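Local coordinates for LRR receptor-like serine/threonine-protein kinase RGI3 (Arabidopsis thaliana, PDB 5HZ0) that binds RGF peptide hormones as a plasma-membrane receptor kinase, joins SERK co-receptors and so helps maintain the root stem cell niche, at residues E278-L283 and T302-L307; K231-L236 and E255-D260. The protein carries 5 engineered substitutions. All blocks are in the same frame, centred on the assembly; numbering follows the deposited sequence.

Contact 1. Residues E278-L283 and T302-L307; sequences ENLQEL and TKLTHL
Gln281 and His306 are joined through the backbone: Gln281 O accepts His306 N at 3.0 Å with a nearly straight N-H...O angle of 173°. The same oxygen also accepts Thr305 N at 2.7 Å, on a lone pair, so two amides grip it. Two residues further on, Leu283 N donates a hydrogen bond to His306 O at 2.9 Å; with the bond from His306 N, it matches the parallel pairing of Glu282 with His306 and of Leu283 with Leu307. Such pairing between equivalent positions of successive turns is that of a leucine-rich-repeat solenoid, here predicted repeats 13 and 14 of the receptor's extracellular domain.

Among polar side chains, Lys303 reaches back beside Asn279, and its NZ bonds OD1 at 3.2 Å in the amide plane; the amide's ND2 is held by Pro254 O. Thr305 OG1 and His306 ND1 share a hydrogen bond of 2.8 Å. Glu282 CG, anti to the backbone N (chi1 -177°), lies 3.6 Å from His306 CB, and its carboxylate plane is turned 24° from the imidazole. Glu282 belongs to the peptide-recognition motif, and its OE2 bonds a polar side chain of the bound peptide.

On the sheet face away from Glu282 and His306, Leu283 CD2 lies beside Leu307 CD1 at 3.8 Å; just before the strands, Leu280 CG meets Leu304 CD1 at 3.6 Å.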
loop_
_atom_site.group_PDB
_atom_site.type_symbol
_atom_site.label_atom_id
_atom_site.label_comp_id
_atom_site.label_asym_id
_atom_site.label_seq_id
_atom_site.Cartn_x
_atom_site.Cartn_y
_atom_site.Cartn_z
ATOM N N GLU A 278 -2.193 27.810 7.514
ATOM C CA GLU A 278 -0.881 28.182 6.994
ATOM C C GLU A 278 0.157 27.128 7.321
ATOM O O GLU A 278 1.254 27.127 6.764
ATOM C CB GLU A 278 -0.432 29.506 7.594
ATOM C CG GLU A 278 -1.341 30.682 7.327
ATOM C CD GLU A 278 -0.581 31.998 7.397
ATOM O OE1 GLU A 278 0.186 32.207 8.372
ATOM O OE2 GLU A 278 -0.729 32.813 6.462
ATOM N N ASN A 279 -0.183 26.260 8.267
ATOM C CA ASN A 279 0.674 25.145 8.638
ATOM C C ASN A 279 0.353 23.761 8.030
ATOM O O ASN A 279 0.982 22.775 8.401
ATOM C CB ASN A 279 0.827 25.075 10.156
ATOM C CG ASN A 279 1.443 26.342 10.721
ATOM O OD1 ASN A 279 2.582 26.680 10.408
ATOM N ND2 ASN A 279 0.690 27.052 11.541
ATOM N N LEU A 280 -0.606 23.665 7.110
ATOM C CA LEU A 280 -0.998 22.336 6.624
ATOM C C LEU A 280 0.077 21.754 5.713
ATOM O O LEU A 280 0.382 22.297 4.653
ATOM C CB LEU A 280 -2.308 22.443 5.848
ATOM C CG LEU A 280 -3.059 21.178 5.411
ATOM C CD1 LEU A 280 -3.493 20.301 6.610
ATOM C CD2 LEU A 280 -4.251 21.588 4.565
ATOM N N GLN A 281 0.688 20.667 6.167
ATOM C CA GLN A 281 1.617 19.874 5.365
ATOM C C GLN A 281 0.934 18.749 4.591
ATOM O O GLN A 281 1.292 18.437 3.458
ATOM C CB GLN A 281 2.771 19.331 6.222
ATOM C CG GLN A 281 3.609 20.428 6.802
ATOM C CD GLN A 281 4.690 19.935 7.736
ATOM O OE1 GLN A 281 5.217 18.832 7.582
ATOM N NE2 GLN A 281 5.023 20.756 8.720
ATOM N N GLU A 282 -0.015 18.095 5.245
ATOM C CA GLU A 282 -0.593 16.900 4.662
ATOM C C GLU A 282 -2.127 16.871 4.713
ATOM O O GLU A 282 -2.726 16.959 5.797
ATOM C CB GLU A 282 0.009 15.660 5.312
ATOM C CG GLU A 282 -0.491 14.363 4.700
ATOM C CD GLU A 282 0.449 13.207 4.950
ATOM O OE1 GLU A 282 1.608 13.456 5.361
ATOM O OE2 GLU A 282 0.029 12.052 4.728
ATOM N N LEU A 283 -2.738 16.786 3.530
ATOM C CA LEU A 283 -4.187 16.593 3.404
ATOM C C LEU A 283 -4.494 15.280 2.665
ATOM O O LEU A 283 -4.242 15.143 1.462
ATOM C CB LEU A 283 -4.849 17.779 2.689
ATOM C CG LEU A 283 -6.364 17.716 2.415
ATOM C CD1 LEU A 283 -7.208 17.466 3.672
ATOM C CD2 LEU A 283 -6.845 18.989 1.731
ATOM N N THR A 302 0.861 26.975 2.031
ATOM C CA THR A 302 2.145 27.071 1.352
ATOM C C THR A 302 3.053 25.932 1.743
ATOM O O THR A 302 3.998 25.609 1.028
ATOM C CB THR A 302 2.824 28.437 1.620
ATOM O OG1 THR A 302 2.826 28.708 3.026
ATOM C CG2 THR A 302 2.045 29.521 0.935
ATOM N N LYS A 303 2.760 25.324 2.884
ATOM C CA LYS A 303 3.582 24.236 3.399
ATOM C C LYS A 303 3.113 22.836 2.980
ATOM O O LYS A 303 3.665 21.841 3.448
ATOM C CB LYS A 303 3.660 24.309 4.926
ATOM C CG LYS A 303 4.457 25.482 5.479
ATOM C CD LYS A 303 4.227 25.607 6.988
ATOM C CE LYS A 303 5.468 26.102 7.715
ATOM N NZ LYS A 303 5.449 25.792 9.188
ATOM N N LEU A 304 2.083 22.741 2.139
ATOM C CA LEU A 304 1.550 21.426 1.770
ATOM C C LEU A 304 2.611 20.593 1.067
ATOM O O LEU A 304 3.095 20.966 0.006
ATOM C CB LEU A 304 0.379 21.619 0.803
ATOM C CG LEU A 304 -0.913 20.796 0.853
ATOM C CD1 LEU A 304 -1.415 20.536 2.277
ATOM C CD2 LEU A 304 -1.972 21.544 0.053
ATOM N N THR A 305 2.982 19.465 1.662
ATOM C CA THR A 305 3.759 18.434 0.964
ATOM C C THR A 305 2.912 17.361 0.253
ATOM O O THR A 305 3.218 16.928 -0.870
ATOM C CB THR A 305 4.823 17.814 1.885
ATOM O OG1 THR A 305 4.179 17.048 2.906
ATOM C CG2 THR A 305 5.627 18.923 2.545
ATOM N N HIS A 306 1.854 16.927 0.928
ATOM C CA HIS A 306 1.069 15.782 0.470
ATOM C C HIS A 306 -0.388 16.149 0.234
ATOM O O HIS A 306 -1.099 16.529 1.169
ATOM C CB HIS A 306 1.147 14.646 1.483
ATOM C CG HIS A 306 2.460 13.945 1.498
ATOM N ND1 HIS A 306 3.573 14.451 2.120
ATOM C CD2 HIS A 306 2.842 12.753 0.959
ATOM C CE1 HIS A 306 4.590 13.616 1.974
ATOM N NE2 HIS A 306 4.161 12.579 1.274
ATOM N N LEU A 307 -0.825 16.064 -1.017
ATOM C CA LEU A 307 -2.244 16.226 -1.284
ATOM C C LEU A 307 -2.766 14.953 -1.946
ATOM O O LEU A 307 -2.489 14.696 -3.127
ATOM C CB LEU A 307 -2.473 17.438 -2.182
ATOM C CG LEU A 307 -3.900 17.806 -2.590
ATOM C CD1 LEU A 307 -4.795 18.036 -1.373
ATOM C CD2 LEU A 307 -3.847 19.056 -3.497
#

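Contact 2. Residues K231-L236 and E255-D260; sequences KLQSLL and ELWLID
Strands 234-236 and 258-260 run parallel, their axes 4.9 Å apart at closest approach and 11° from each other, with Ser234, Leu235 and Leu236 paired to Leu258, Ile259 and Asp260. Gln233 O receives two amides, Trp257 N at 2.9 Å and Leu258 N at 3.3 Å; Leu235 uses both its N, to Leu258 O, and its O, from Asp260 N at 3.0 Å.

Before the strands, Gln233 NE2 makes a weak bond to Glu255 OE1 at 3.1 Å, the amide and carboxylate planes turned 66° apart. The Trp257 indole brings CD1 to 3.7 Å from Gln233 CB. Also there, Leu232 CG meets Leu256 CD1 at 3.9 Å, the two chains side by side. On the face carrying Ser234, Leu258 and Asp260, Leu236, with CG anti to the carbonyl carbon (chi1 -63°), brings CD2 within 3.5 Å of Asp260 CB and touches Leu258 CD2. Asp260, of the peptide-recognition motif, bonds Ser262 OG through OD1 and the backbone of the bound peptide through OD2.

The pair continues the stack of predicted leucine-rich repeats 11 and 12: strand 210-212 flanks 234-236, with Asn210 and Tyr212 bonding Ser234 OG, and strand 282-284 flanks 258-260.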
loop_
_atom_site.group_PDB
_atom_site.type_symbol
_atom_site.label_atom_id
_atom_site.label_comp_id
_atom_site.label_asym_id
_atom_site.label_seq_id
_atom_site.Cartn_x
_atom_site.Cartn_y
_atom_site.Cartn_z
ATOM N N LYS A 231 -5.554 24.562 19.520
ATOM C CA LYS A 231 -4.226 23.955 19.543
ATOM C C LYS A 231 -4.107 22.698 18.681
ATOM O O LYS A 231 -3.033 22.097 18.626
ATOM C CB LYS A 231 -3.784 23.615 20.974
ATOM C CG LYS A 231 -4.005 24.694 22.019
ATOM C CD LYS A 231 -3.118 25.883 21.803
ATOM C CE LYS A 231 -3.156 26.800 23.021
ATOM N NZ LYS A 231 -2.737 26.079 24.263
ATOM N N LEU A 232 -5.198 22.297 18.024
ATOM C CA LEU A 232 -5.229 21.067 17.214
ATOM C C LEU A 232 -4.133 20.999 16.141
ATOM O O LEU A 232 -3.961 21.925 15.354
ATOM C CB LEU A 232 -6.598 20.916 16.545
ATOM C CG LEU A 232 -6.928 19.578 15.870
ATOM C CD1 LEU A 232 -6.889 18.474 16.905
ATOM C CD2 LEU A 232 -8.293 19.625 15.173
ATOM N N GLN A 233 -3.406 19.895 16.099
ATOM C CA GLN A 233 -2.297 19.750 15.157
ATOM C C GLN A 233 -2.542 18.605 14.176
ATOM O O GLN A 233 -2.443 18.777 12.961
ATOM C CB GLN A 233 -0.940 19.606 15.871
ATOM C CG GLN A 233 -0.736 20.646 16.973
ATOM C CD GLN A 233 0.686 20.698 17.519
ATOM O OE1 GLN A 233 1.576 19.996 17.045
ATOM N NE2 GLN A 233 0.897 21.529 18.532
ATOM N N SER A 234 -2.758 17.412 14.701
ATOM C CA SER A 234 -2.961 16.273 13.820
ATOM C C SER A 234 -4.301 15.592 14.078
ATOM O O SER A 234 -4.684 15.302 15.215
ATOM C CB SER A 234 -1.805 15.285 13.932
ATOM O OG SER A 234 -1.667 14.828 15.261
ATOM N N LEU A 235 -5.036 15.383 13.003
ATOM C CA LEU A 235 -6.322 14.727 13.092
ATOM C C LEU A 235 -6.269 13.458 12.212
ATOM O O LEU A 235 -6.281 13.545 10.982
ATOM C CB LEU A 235 -7.385 15.722 12.617
ATOM C CG LEU A 235 -8.868 15.496 12.883
ATOM C CD1 LEU A 235 -9.154 15.357 14.367
ATOM C CD2 LEU A 235 -9.690 16.633 12.285
ATOM N N LEU A 236 -6.199 12.281 12.829
ATOM C CA LEU A 236 -6.268 11.052 12.030
ATOM C C LEU A 236 -7.576 10.346 12.330
ATOM O O LEU A 236 -7.715 9.657 13.350
ATOM C CB LEU A 236 -5.090 10.113 12.338
ATOM C CG LEU A 236 -3.675 10.608 12.022
ATOM C CD1 LEU A 236 -2.615 9.656 12.571
ATOM C CD2 LEU A 236 -3.493 10.796 10.531
ATOM N N GLU A 255 -2.935 25.701 13.916
ATOM C CA GLU A 255 -1.798 24.793 14.050
ATOM C C GLU A 255 -1.945 23.472 13.317
ATOM O O GLU A 255 -1.119 22.591 13.481
ATOM C CB GLU A 255 -1.488 24.512 15.519
ATOM C CG GLU A 255 -1.164 25.745 16.335
ATOM C CD GLU A 255 -0.640 25.378 17.706
ATOM O OE1 GLU A 255 -0.586 24.162 18.013
ATOM O OE2 GLU A 255 -0.280 26.296 18.479
ATOM N N LEU A 256 -2.996 23.314 12.527
ATOM C CA LEU A 256 -3.299 21.994 12.007
ATOM C C LEU A 256 -2.366 21.685 10.843
ATOM O O LEU A 256 -2.398 22.345 9.809
ATOM C CB LEU A 256 -4.752 22.008 11.543
ATOM C CG LEU A 256 -5.512 20.730 11.213
ATOM C CD1 LEU A 256 -5.307 19.694 12.300
ATOM C CD2 LEU A 256 -6.987 21.082 11.060
ATOM N N TRP A 257 -1.488 20.711 11.028
ATOM C CA TRP A 257 -0.555 20.367 9.961
ATOM C C TRP A 257 -0.857 19.072 9.211
ATOM O O TRP A 257 -0.391 18.876 8.080
ATOM C CB TRP A 257 0.881 20.366 10.500
ATOM C CG TRP A 257 1.191 19.222 11.407
ATOM C CD1 TRP A 257 0.998 19.166 12.749
ATOM C CD2 TRP A 257 1.757 17.965 11.028
ATOM N NE1 TRP A 257 1.417 17.958 13.232
ATOM C CE2 TRP A 257 1.888 17.203 12.193
ATOM C CE3 TRP A 257 2.180 17.424 9.817
ATOM C CZ2 TRP A 257 2.420 15.927 12.185
ATOM C CZ3 TRP A 257 2.717 16.162 9.814
ATOM C CH2 TRP A 257 2.831 15.427 10.988
ATOM N N LEU A 258 -1.673 18.218 9.820
ATOM C CA LEU A 258 -2.039 16.931 9.218
ATOM C C LEU A 258 -3.543 16.688 9.364
ATOM O O LEU A 258 -4.101 16.819 10.451
ATOM C CB LEU A 258 -1.207 15.769 9.812
ATOM C CG LEU A 258 -1.617 14.308 9.482
ATOM C CD1 LEU A 258 -1.931 14.073 8.010
ATOM C CD2 LEU A 258 -0.569 13.306 9.923
ATOM N N ILE A 259 -4.189 16.385 8.243
ATOM C CA ILE A 259 -5.590 15.978 8.216
ATOM C C ILE A 259 -5.744 14.705 7.379
ATOM O O ILE A 259 -5.478 14.708 6.180
ATOM C CB ILE A 259 -6.499 17.069 7.596
ATOM C CG1 ILE A 259 -6.429 18.362 8.396
ATOM C CG2 ILE A 259 -7.969 16.564 7.492
ATOM C CD1 ILE A 259 -7.295 19.468 7.833
ATOM N N ASP A 260 -6.163 13.613 8.004
ATOM C CA ASP A 260 -6.397 12.390 7.242
ATOM C C ASP A 260 -7.789 11.841 7.536
ATOM O O ASP A 260 -8.070 11.340 8.631
ATOM C CB ASP A 260 -5.326 11.364 7.580
ATOM C CG ASP A 260 -5.253 10.238 6.580
ATOM O OD1 ASP A 260 -6.246 9.991 5.865
ATOM O OD2 ASP A 260 -4.193 9.582 6.523
#

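From the N terminus, the chain leaves 231-236, traverses the outer part of one repeat and returns at 255-260, where contact 2 closes a turn of the solenoid. It then runs on to 278-283 and, after another 18 intervening residues, contact 1 closes a turn at 302-307. The two loops follow in series, neither nested nor crossed, with centres 10 Å apart. Their junction is direct: Trp257 O and Gln281 N lie 2.8 Å apart, a probable hydrogen bond, as is Ile259 N with Glu282 O. Strands 234-236, 258-260, 282-284 and 306-308 thus stand consecutively, and the middle two offer adjoining positions of the peptide-recognition motif.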